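Local coordinates for HIGH affinity ribose transport protein RBSD from Bacillus subtilis, a protein that probably catalyses the interconversion of the beta-pyranose and beta-furanose forms of D-ribose, the first step in breaking this sugar down, in two crystal structures: PDB 1OGD (chain A, 1.95 Å), residues I26-L31 and P119-I124; PDB 1OGF (chain B, 2.30 Å), residues I26-L31 and P119-I124. One frame, after least-squares fit of the local backbone (RMSD 0.16 Å); residues are numbered along the deposited sequences.

Structure 1 (1OGD); sequences IADAGL and PYANCI. With RIP (beta-D-ribopyranose), chain C.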
# COMPACT_ATOMS: atom_id res chain seq x y z
N ILE A 26 5.16 17.48 -22.40
CA ILE A 26 3.85 17.92 -22.86
C ILE A 26 3.69 17.05 -24.09
O ILE A 26 4.54 17.06 -24.98
CB ILE A 26 3.83 19.40 -23.26
CG1 ILE A 26 4.14 20.28 -22.04
CG2 ILE A 26 2.45 19.76 -23.80
CD1 ILE A 26 4.34 21.75 -22.38
N ALA A 27 2.60 16.29 -24.15
CA ALA A 27 2.43 15.37 -25.26
C ALA A 27 1.13 15.49 -26.02
O ALA A 27 0.15 16.02 -25.51
CB ALA A 27 2.58 13.94 -24.75
N ASP A 28 1.14 14.98 -27.25
CA ASP A 28 -0.08 14.96 -28.05
C ASP A 28 -0.82 13.71 -27.58
O ASP A 28 -0.32 12.97 -26.73
CB ASP A 28 0.24 14.92 -29.56
CG ASP A 28 1.11 13.73 -29.97
OD1 ASP A 28 2.03 13.96 -30.79
OD2 ASP A 28 0.87 12.59 -29.52
N ALA A 29 -2.01 13.47 -28.12
CA ALA A 29 -2.82 12.34 -27.71
C ALA A 29 -2.28 10.94 -28.02
O ALA A 29 -2.81 9.94 -27.54
CB ALA A 29 -4.23 12.48 -28.28
N GLY A 30 -1.21 10.86 -28.81
CA GLY A 30 -0.69 9.56 -29.17
C GLY A 30 0.59 9.09 -28.51
O GLY A 30 0.89 7.91 -28.55
N LEU A 31 1.34 10.00 -27.91
CA LEU A 31 2.61 9.63 -27.29
C LEU A 31 2.47 8.56 -26.20
O LEU A 31 1.66 8.70 -25.28
CB LEU A 31 3.30 10.85 -26.69
CG LEU A 31 4.73 10.59 -26.23
CD1 LEU A 31 5.63 10.49 -27.46
CD2 LEU A 31 5.21 11.70 -25.32
N PRO A 119 0.78 15.33 -35.65
CA PRO A 119 2.07 14.64 -35.60
C PRO A 119 3.21 15.34 -34.86
O PRO A 119 3.51 16.51 -35.09
CB PRO A 119 2.41 14.44 -37.08
CG PRO A 119 1.08 14.30 -37.71
CD PRO A 119 0.29 15.40 -37.05
N TYR A 120 3.85 14.58 -33.98
CA TYR A 120 4.99 15.02 -33.19
C TYR A 120 4.84 16.32 -32.40
O TYR A 120 5.80 17.07 -32.23
CB TYR A 120 6.23 15.11 -34.09
CG TYR A 120 6.43 13.85 -34.92
CD1 TYR A 120 5.82 13.71 -36.17
CD2 TYR A 120 7.19 12.79 -34.43
CE1 TYR A 120 5.96 12.54 -36.91
CE2 TYR A 120 7.34 11.62 -35.16
CZ TYR A 120 6.72 11.49 -36.39
OH TYR A 120 6.86 10.33 -37.12
N ALA A 121 3.64 16.57 -31.91
CA ALA A 121 3.40 17.76 -31.10
C ALA A 121 3.73 17.39 -29.65
O ALA A 121 2.84 17.28 -28.82
CB ALA A 121 1.94 18.19 -31.21
N ASN A 122 5.02 17.17 -29.38
CA ASN A 122 5.49 16.81 -28.05
C ASN A 122 6.78 17.57 -27.74
O ASN A 122 7.57 17.85 -28.63
CB ASN A 122 5.83 15.32 -27.93
CG ASN A 122 4.76 14.41 -28.50
OD1 ASN A 122 4.91 13.89 -29.61
ND2 ASN A 122 3.67 14.22 -27.76
N CYS A 123 7.00 17.89 -26.47
CA CYS A 123 8.24 18.55 -26.09
C CYS A 123 8.54 18.33 -24.62
O CYS A 123 7.64 18.11 -23.81
CB CYS A 123 8.19 20.05 -26.39
SG CYS A 123 7.16 21.00 -25.29
N ILE A 124 9.82 18.37 -24.29
CA ILE A 124 10.28 18.21 -22.93
C ILE A 124 10.78 19.56 -22.45
O ILE A 124 11.59 20.21 -23.13
CB ILE A 124 11.45 17.20 -22.84
CG1 ILE A 124 10.93 15.78 -23.08
CG2 ILE A 124 12.15 17.31 -21.49
CD1 ILE A 124 12.03 14.73 -23.17
C1 RIP C . 3.39 8.98 -31.17
C2 RIP C . 3.10 10.46 -31.09
C3 RIP C . 3.82 11.18 -32.22
C4 RIP C . 3.51 10.63 -33.60
C5 RIP C . 3.83 9.14 -33.58
O1 RIP C . 4.73 8.70 -30.84
O2 RIP C . 1.70 10.63 -31.18
O3 RIP C . 3.54 12.56 -32.17
O4 RIP C . 2.14 10.78 -33.93
O5 RIP C . 3.17 8.44 -32.50

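Structure 2 (1OGF); sequences IADAGL and PYANCI. With GOL (glycerol), chain D.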
# COMPACT_ATOMS: atom_id res chain seq x y z
N ILE B 26 5.10 17.44 -22.36
CA ILE B 26 3.77 17.87 -22.75
C ILE B 26 3.63 17.05 -24.01
O ILE B 26 4.47 17.14 -24.91
CB ILE B 26 3.71 19.37 -23.08
CG1 ILE B 26 3.99 20.19 -21.81
CG2 ILE B 26 2.32 19.71 -23.63
CD1 ILE B 26 4.01 21.70 -22.03
N ALA B 27 2.58 16.24 -24.09
CA ALA B 27 2.43 15.36 -25.24
C ALA B 27 1.12 15.44 -25.99
O ALA B 27 0.10 15.84 -25.43
CB ALA B 27 2.67 13.91 -24.79
N ASP B 28 1.15 15.05 -27.26
CA ASP B 28 -0.07 15.04 -28.04
C ASP B 28 -0.79 13.79 -27.57
O ASP B 28 -0.27 13.04 -26.75
CB ASP B 28 0.22 15.00 -29.54
CG ASP B 28 1.06 13.80 -29.96
OD1 ASP B 28 2.12 14.02 -30.59
OD2 ASP B 28 0.65 12.66 -29.66
N ALA B 29 -1.99 13.57 -28.09
CA ALA B 29 -2.81 12.44 -27.68
C ALA B 29 -2.30 11.03 -28.04
O ALA B 29 -2.93 10.03 -27.68
CB ALA B 29 -4.22 12.62 -28.22
N GLY B 30 -1.16 10.95 -28.73
CA GLY B 30 -0.65 9.64 -29.12
C GLY B 30 0.72 9.25 -28.59
O GLY B 30 1.16 8.13 -28.82
N LEU B 31 1.41 10.15 -27.90
CA LEU B 31 2.73 9.80 -27.38
C LEU B 31 2.61 8.70 -26.33
O LEU B 31 1.78 8.77 -25.43
CB LEU B 31 3.41 11.02 -26.76
CG LEU B 31 4.86 10.82 -26.31
CD1 LEU B 31 5.74 10.65 -27.53
CD2 LEU B 31 5.33 12.03 -25.49
N PRO B 119 0.68 15.37 -35.44
CA PRO B 119 1.93 14.61 -35.50
C PRO B 119 3.16 15.22 -34.82
O PRO B 119 3.56 16.35 -35.09
CB PRO B 119 2.14 14.43 -37.00
CG PRO B 119 0.74 14.29 -37.51
CD PRO B 119 0.03 15.41 -36.77
N TYR B 120 3.76 14.43 -33.92
CA TYR B 120 4.95 14.83 -33.20
C TYR B 120 4.84 16.10 -32.35
O TYR B 120 5.86 16.72 -32.01
CB TYR B 120 6.12 14.96 -34.18
CG TYR B 120 6.33 13.71 -34.99
CD1 TYR B 120 5.68 13.54 -36.22
CD2 TYR B 120 7.11 12.66 -34.51
CE1 TYR B 120 5.81 12.35 -36.95
CE2 TYR B 120 7.24 11.47 -35.22
CZ TYR B 120 6.59 11.32 -36.43
OH TYR B 120 6.71 10.13 -37.11
N ALA B 121 3.61 16.49 -32.01
CA ALA B 121 3.38 17.67 -31.18
C ALA B 121 3.72 17.34 -29.72
O ALA B 121 2.83 17.27 -28.87
CB ALA B 121 1.92 18.12 -31.29
N ASN B 122 5.01 17.14 -29.45
CA ASN B 122 5.48 16.82 -28.10
C ASN B 122 6.74 17.61 -27.80
O ASN B 122 7.48 17.97 -28.71
CB ASN B 122 5.84 15.34 -27.97
CG ASN B 122 4.74 14.42 -28.44
OD1 ASN B 122 4.79 13.89 -29.55
ND2 ASN B 122 3.73 14.23 -27.60
N CYS B 123 6.99 17.85 -26.52
CA CYS B 123 8.20 18.55 -26.10
C CYS B 123 8.52 18.25 -24.64
O CYS B 123 7.65 17.85 -23.88
CB CYS B 123 8.06 20.07 -26.31
SG CYS B 123 6.97 20.89 -25.14
N ILE B 124 9.78 18.46 -24.29
CA ILE B 124 10.28 18.25 -22.94
C ILE B 124 10.77 19.57 -22.37
O ILE B 124 11.62 20.23 -22.97
CB ILE B 124 11.48 17.25 -22.92
CG1 ILE B 124 10.96 15.81 -23.01
CG2 ILE B 124 12.32 17.44 -21.67
CD1 ILE B 124 12.07 14.79 -23.22
C1 GOL D . 3.29 10.65 -30.90
O1 GOL D . 3.30 11.60 -29.84
C2 GOL D . 3.65 11.37 -32.26
O2 GOL D . 2.49 12.10 -32.69
C3 GOL D . 4.03 10.36 -33.39
O3 GOL D . 2.98 9.42 -33.70

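Structure 1 (1OGD)
Ile-26 and Cys-123 form an antiparallel hydrogen-bonded pair where strands 23-27 and 123-127 adjoin within the mixed sheet, through Ile-26 N to Cys-123 O (2.9 Å) and Cys-123 N to Ile-26 O (3.0 Å); both side chains face helix 51-61, which suits their apolar character. Beyond this pair the chains open into loops that hold D-ribose, with His-20 of a second subunit also bonding the sugar. Asp-28 carries CG between its backbone N and carbonyl carbon (chi1 57°). Gly-30 N-H donates to Asp-28 OD2 (2.8 Å), closing an Asx turn, and OD1 is left on the side of the 119-124 segment, near the backbone N atoms of Tyr-120 and Ala-121. The carboxylate accepts RIP O3 on OD1 (a very short 2.5 Å) and RIP O2 on OD2 (2.7 Å). Tyr-120 N gives RIP O3 a weak bond (2.7 Å), and RIP C4 sits 4.2 Å above the Tyr-120 ring. The Asp-28 and Asn-122 side chains slant across each other, their planes well out of parallel; Leu-31 CB and CD2 pack against the Asn-122 amide. Glycine suits position 30: a CB would collide with RIP O2.

Structure 2 (1OGF)
Ile-26 and Cys-123 face each other as an antiparallel hydrogen-bonded pair, with Ile-26 N bonded to Cys-123 O (3.0 Å) and Cys-123 N to Ile-26 O (3.1 Å). Both side chains turn to helix 51-61, an apolar setting that fits isoleucine and cysteine. In the loops beyond, glycerol is bound. Asp-28 holds CG between its backbone N and carbonyl carbon (chi1 58°). Gly-30 N-H donates to Asp-28 OD2 (2.7 Å), closing an Asx turn, and OD1 stays on the side of the 119-124 segment, near the backbone N atoms of Tyr-120 and Ala-121. An acid is apt here because OD1 can accept from hydroxyls: GOL O2 donates to it at 2.9 Å, and GOL O1 lies 2.8 Å from it, although the proton of O1 has another acceptor within reach. Tyr-120 N donates to GOL O2 at 2.9 Å, and GOL C3 sits 3.8 Å above the Tyr-120 ring. The Asp-28 and Asn-122 side chains slant across each other, their planes well out of parallel; Leu-31 CB and CD2 pack against the Asn-122 amide. Gly-30, without a side chain, lets the glycerol lie close: its C is 3.7 Å from GOL O1.

Comparison
The change lies in the bound group: beta-D-ribopyranose leaves, and glycerol is bound in the same pocket, filling part of the sugar's place. After superposition the three glycerol carbons follow the line of C2, C3 and C4 of the sugar. The hydroxyl that joins the two loops is replaced in kind. RIP O3 bonds to Asp-28(A) OD1 at 2.5 Å and accepts from Tyr-120(A) N at 2.7 Å; GOL O2 does both with Asp-28(B) OD1 and Tyr-120(B) N, each at 2.9 Å. A second hydroxyl reaches the carboxylate from a different place. Instead of RIP O2, 2.7 Å from Asp-28(A) OD2, it is GOL O1, on the side of Leu-31(B) and Asn-122(B) and 2.8 Å from Asp-28(B) OD1, a bond that is not settled because its proton has another acceptor near. The protein hardly answers: the CA atoms that can be compared coincide within the error, the side chains of Asp-28(A), Leu-31(A) and Tyr-120(A) and their counterparts keep their place, and the bond of Gly-30(A) N to Asp-28(A) OD2 recurs from Gly-30(B) N to Asp-28(B) OD2. A carbon lies over one face of the ring in both, C4 of the sugar over Tyr-120(A) and C3 of glycerol over Tyr-120(B). Glycerol O3 falls near the place of sugar C5, while C1, O1 and the ring oxygen O5 have no counterpart in the smaller molecule.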